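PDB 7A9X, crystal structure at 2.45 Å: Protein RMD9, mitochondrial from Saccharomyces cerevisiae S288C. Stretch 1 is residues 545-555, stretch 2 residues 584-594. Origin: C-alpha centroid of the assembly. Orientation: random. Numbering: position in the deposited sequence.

Stretch 1, residues 545-555: LKILKRYTPYF
Stretch 2 (584-594) DLSAEDIPVPQ

An extended segment with no regular secondary structure can still pack closely against a helix if it runs along one flank and offers alternate residues to it, and RMD9 gives a worked example. From Leu545 the chain continues a helix begun earlier, with phi/psi near -70/-37 over most of its length and i to i-4 hydrogen bonds such as Arg550 N to Lys546 O (2.9 Å) and Tyr551 N to Ile547 O (2.8 Å). A 3-10 segment, 552-554, follows, and Tyr554 N reaches Tyr551 O at 3.1 Å.

The second stretch is largely extended, from Leu585 (-73/137) through Ala587 (-128/145) and Asp589 (-138/-165) to Pro591 (-78/156). It advances in the same sense as the helix: the CA atoms of Lys546 and Ala587 lie 5.3 Å apart, those of Tyr551 and Pro591 8.4 Å, and those of Tyr554 and Pro593 9.9 Å, so the chains diverge. Its alternation is regular. Leu585, Ala587, Asp589, Pro591 and Pro593 point CA-to-CB toward the first stretch, whereas Ser586, Glu588, Ile590 and Val592 point away. Together the stretches bury 647 Å².

The aliphatic portions of the long basic side chains take part in the contact along with their polar ends. Lys546 (t, t, m, t) lays its CG 3.8 Å from Ala587 CA and its CD 3.6 Å from Glu588 O. Lys549 (t, t, t, m) brings CD to 3.2 Å from Leu585 O, and the bent end of the chain lets its NZ donate a weak hydrogen bond to Leu585 O at 3.3 Å, the sole hydrogen bond between the stretches.

Arg550 (t, p, t, chi4 -95°) has the largest covered area. Its CB meets Ala587 CB at 3.6 Å, its CG lies 3.7 Å from Asp589 CB, and that same CB sits over one face of the guanidinium. NH1 approaches Pro591 CD at 3.3 Å. Although NH2 is 3.0 Å from Asp589 N, both are donors, so proximity brings no hydrogen bond. The Asp589 carboxylate is not modelled, and no salt bridge can be assigned.

Tyr551 (chi1 -76°, chi2 80°) starts sideways, but its end comes nearer: OH lies 3.4 Å from Pro591 CA, and CZ makes an apolar contact with Pro591 CB at 4.0 Å. Within the first stretch, Thr552 (chi1 m) turns its OG1 back to Leu548 O in a very short 2.4 Å hydrogen bond. Farther along, Tyr554 (chi1 -59°, chi2 -83°) touches Pro593 more loosely, OH to CG at 4.1 Å, as the backbones separate.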

# COMPACT_ATOMS: atom_id res chain seq x y z
N LEU A 545 1.58 -2.28 -33.69
CA LEU A 545 1.51 -0.94 -34.26
C LEU A 545 0.19 -0.71 -34.99
O LEU A 545 -0.26 0.43 -35.11
CB LEU A 545 2.68 -0.71 -35.21
CG LEU A 545 4.06 -0.63 -34.55
CD1 LEU A 545 5.15 -0.59 -35.60
CD2 LEU A 545 4.14 0.60 -33.65
N LYS A 546 -0.44 -1.78 -35.48
CA LYS A 546 -1.73 -1.64 -36.14
C LYS A 546 -2.83 -1.30 -35.15
O LYS A 546 -3.68 -0.44 -35.42
CB LYS A 546 -2.07 -2.91 -36.91
CG LYS A 546 -3.46 -2.92 -37.51
CD LYS A 546 -3.76 -4.25 -38.17
CE LYS A 546 -2.78 -4.53 -39.30
NZ LYS A 546 -3.11 -5.81 -39.99
N ILE A 547 -2.82 -1.95 -33.98
CA ILE A 547 -3.84 -1.68 -32.97
C ILE A 547 -3.65 -0.30 -32.36
O ILE A 547 -4.62 0.41 -32.07
CB ILE A 547 -3.82 -2.78 -31.90
CG1 ILE A 547 -4.04 -4.15 -32.54
CG2 ILE A 547 -4.89 -2.52 -30.86
CD1 ILE A 547 -3.92 -5.30 -31.58
N LEU A 548 -2.39 0.12 -32.16
CA LEU A 548 -2.13 1.45 -31.64
C LEU A 548 -2.73 2.52 -32.54
O LEU A 548 -3.44 3.42 -32.07
CB LEU A 548 -0.62 1.67 -31.49
CG LEU A 548 0.10 1.04 -30.30
CD1 LEU A 548 1.54 1.51 -30.28
CD2 LEU A 548 -0.61 1.40 -29.00
N LYS A 549 -2.45 2.44 -33.85
CA LYS A 549 -2.98 3.43 -34.77
C LYS A 549 -4.48 3.30 -34.94
O LYS A 549 -5.17 4.31 -35.14
CB LYS A 549 -2.27 3.30 -36.12
CG LYS A 549 -2.32 4.55 -36.98
CD LYS A 549 -1.36 4.45 -38.15
CE LYS A 549 -1.33 5.73 -38.96
NZ LYS A 549 -2.65 6.03 -39.58
N ARG A 550 -5.02 2.08 -34.83
CA ARG A 550 -6.46 1.89 -35.00
C ARG A 550 -7.23 2.42 -33.79
O ARG A 550 -8.32 2.98 -33.95
CB ARG A 550 -6.77 0.42 -35.23
CG ARG A 550 -8.25 0.10 -35.37
CD ARG A 550 -8.88 0.87 -36.53
NE ARG A 550 -10.28 0.50 -36.74
CZ ARG A 550 -10.68 -0.41 -37.62
NH1 ARG A 550 -11.97 -0.69 -37.75
NH2 ARG A 550 -9.80 -1.05 -38.38
N TYR A 551 -6.69 2.25 -32.59
CA TYR A 551 -7.38 2.62 -31.36
C TYR A 551 -6.87 3.92 -30.74
O TYR A 551 -7.23 4.23 -29.60
CB TYR A 551 -7.28 1.48 -30.34
CG TYR A 551 -8.20 0.32 -30.65
CD1 TYR A 551 -7.87 -0.63 -31.60
CD2 TYR A 551 -9.41 0.17 -29.98
CE1 TYR A 551 -8.71 -1.69 -31.88
CE2 TYR A 551 -10.26 -0.88 -30.25
CZ TYR A 551 -9.90 -1.81 -31.20
OH TYR A 551 -10.74 -2.87 -31.48
N THR A 552 -6.05 4.68 -31.47
CA THR A 552 -5.57 5.96 -30.97
C THR A 552 -6.69 6.93 -30.58
O THR A 552 -6.57 7.57 -29.52
CB THR A 552 -4.63 6.60 -32.00
OG1 THR A 552 -3.42 5.84 -32.09
CG2 THR A 552 -4.29 8.04 -31.62
N PRO A 553 -7.77 7.10 -31.35
CA PRO A 553 -8.82 8.05 -30.93
C PRO A 553 -9.47 7.71 -29.60
O PRO A 553 -10.08 8.59 -28.98
CB PRO A 553 -9.83 7.99 -32.08
CG PRO A 553 -9.56 6.69 -32.77
CD PRO A 553 -8.08 6.52 -32.67
N TYR A 554 -9.35 6.46 -29.13
CA TYR A 554 -9.91 6.06 -27.85
C TYR A 554 -8.91 6.18 -26.71
O TYR A 554 -9.21 5.73 -25.59
CB TYR A 554 -10.44 4.63 -27.94
CG TYR A 554 -11.50 4.43 -28.99
CD1 TYR A 554 -12.83 4.73 -28.73
CD2 TYR A 554 -11.18 3.95 -30.26
CE1 TYR A 554 -13.81 4.56 -29.69
CE2 TYR A 554 -12.15 3.78 -31.22
CZ TYR A 554 -13.47 4.08 -30.93
OH TYR A 554 -14.44 3.91 -31.89
N PHE A 555 -7.75 6.78 -26.95
CA PHE A 555 -6.71 6.87 -25.93
C PHE A 555 -7.10 7.89 -24.86
O PHE A 555 -7.85 8.83 -25.11
CB PHE A 555 -5.38 7.28 -26.56
CG PHE A 555 -4.67 6.16 -27.27
CD1 PHE A 555 -5.19 4.87 -27.29
CD2 PHE A 555 -3.46 6.39 -27.91
CE1 PHE A 555 -4.53 3.85 -27.95
CE2 PHE A 555 -2.79 5.36 -28.56
CZ PHE A 555 -3.32 4.09 -28.58
N ASP A 584 2.39 6.13 -42.32
CA ASP A 584 1.62 5.65 -43.47
C ASP A 584 0.95 4.31 -43.23
O ASP A 584 0.34 3.76 -44.16
CB ASP A 584 2.54 5.56 -44.70
N LEU A 585 1.04 3.76 -42.02
CA LEU A 585 0.50 2.43 -41.76
C LEU A 585 -1.02 2.45 -41.73
O LEU A 585 -1.64 3.35 -41.15
CB LEU A 585 1.05 1.88 -40.45
N SER A 586 -1.63 1.46 -42.37
CA SER A 586 -3.08 1.29 -42.37
C SER A 586 -3.48 0.24 -41.33
O SER A 586 -2.65 -0.54 -40.86
CB SER A 586 -3.58 0.88 -43.75
N ALA A 587 -4.76 0.24 -40.99
CA ALA A 587 -5.26 -0.62 -39.92
C ALA A 587 -6.44 -1.44 -40.40
O ALA A 587 -7.25 -0.99 -41.22
CB ALA A 587 -5.67 0.21 -38.70
N GLU A 588 -6.53 -2.67 -39.88
CA GLU A 588 -7.64 -3.58 -40.14
C GLU A 588 -7.90 -4.32 -38.83
O GLU A 588 -7.17 -5.25 -38.48
CB GLU A 588 -7.32 -4.55 -41.27
N ASP A 589 -8.92 -3.88 -38.09
CA ASP A 589 -9.26 -4.45 -36.80
C ASP A 589 -10.78 -4.57 -36.72
O ASP A 589 -11.48 -4.48 -37.74
CB ASP A 589 -8.68 -3.60 -35.66
N ILE A 590 -11.30 -4.78 -35.52
CA ILE A 590 -12.73 -4.97 -35.33
C ILE A 590 -13.19 -4.38 -34.01
O ILE A 590 -13.45 -5.13 -33.05
CB ILE A 590 -13.10 -6.46 -35.42
N PRO A 591 -13.31 -3.06 -33.89
CA PRO A 591 -13.89 -2.47 -32.68
C PRO A 591 -15.41 -2.58 -32.68
O PRO A 591 -16.05 -2.70 -33.73
CB PRO A 591 -13.45 -1.01 -32.75
CG PRO A 591 -13.31 -0.74 -34.21
CD PRO A 591 -12.80 -2.03 -34.81
N VAL A 592 -15.97 -2.56 -31.48
CA VAL A 592 -17.42 -2.61 -31.30
C VAL A 592 -17.76 -1.98 -29.95
O VAL A 592 -18.17 -2.70 -29.02
CB VAL A 592 -17.95 -4.05 -31.40
N PRO A 593 -17.61 -0.67 -29.80
CA PRO A 593 -17.73 -0.04 -28.48
C PRO A 593 -19.18 0.08 -28.04
O PRO A 593 -20.11 -0.28 -28.76
CB PRO A 593 -17.09 1.33 -28.70
CG PRO A 593 -17.40 1.64 -30.12
CD PRO A 593 -17.32 0.31 -30.85
N GLN A 594 -19.36 0.60 -26.83
CA GLN A 594 -20.68 0.79 -26.25
C GLN A 594 -20.72 2.10 -25.46
O GLN A 594 -21.28 3.09 -25.93
CB GLN A 594 -21.06 -0.39 -25.35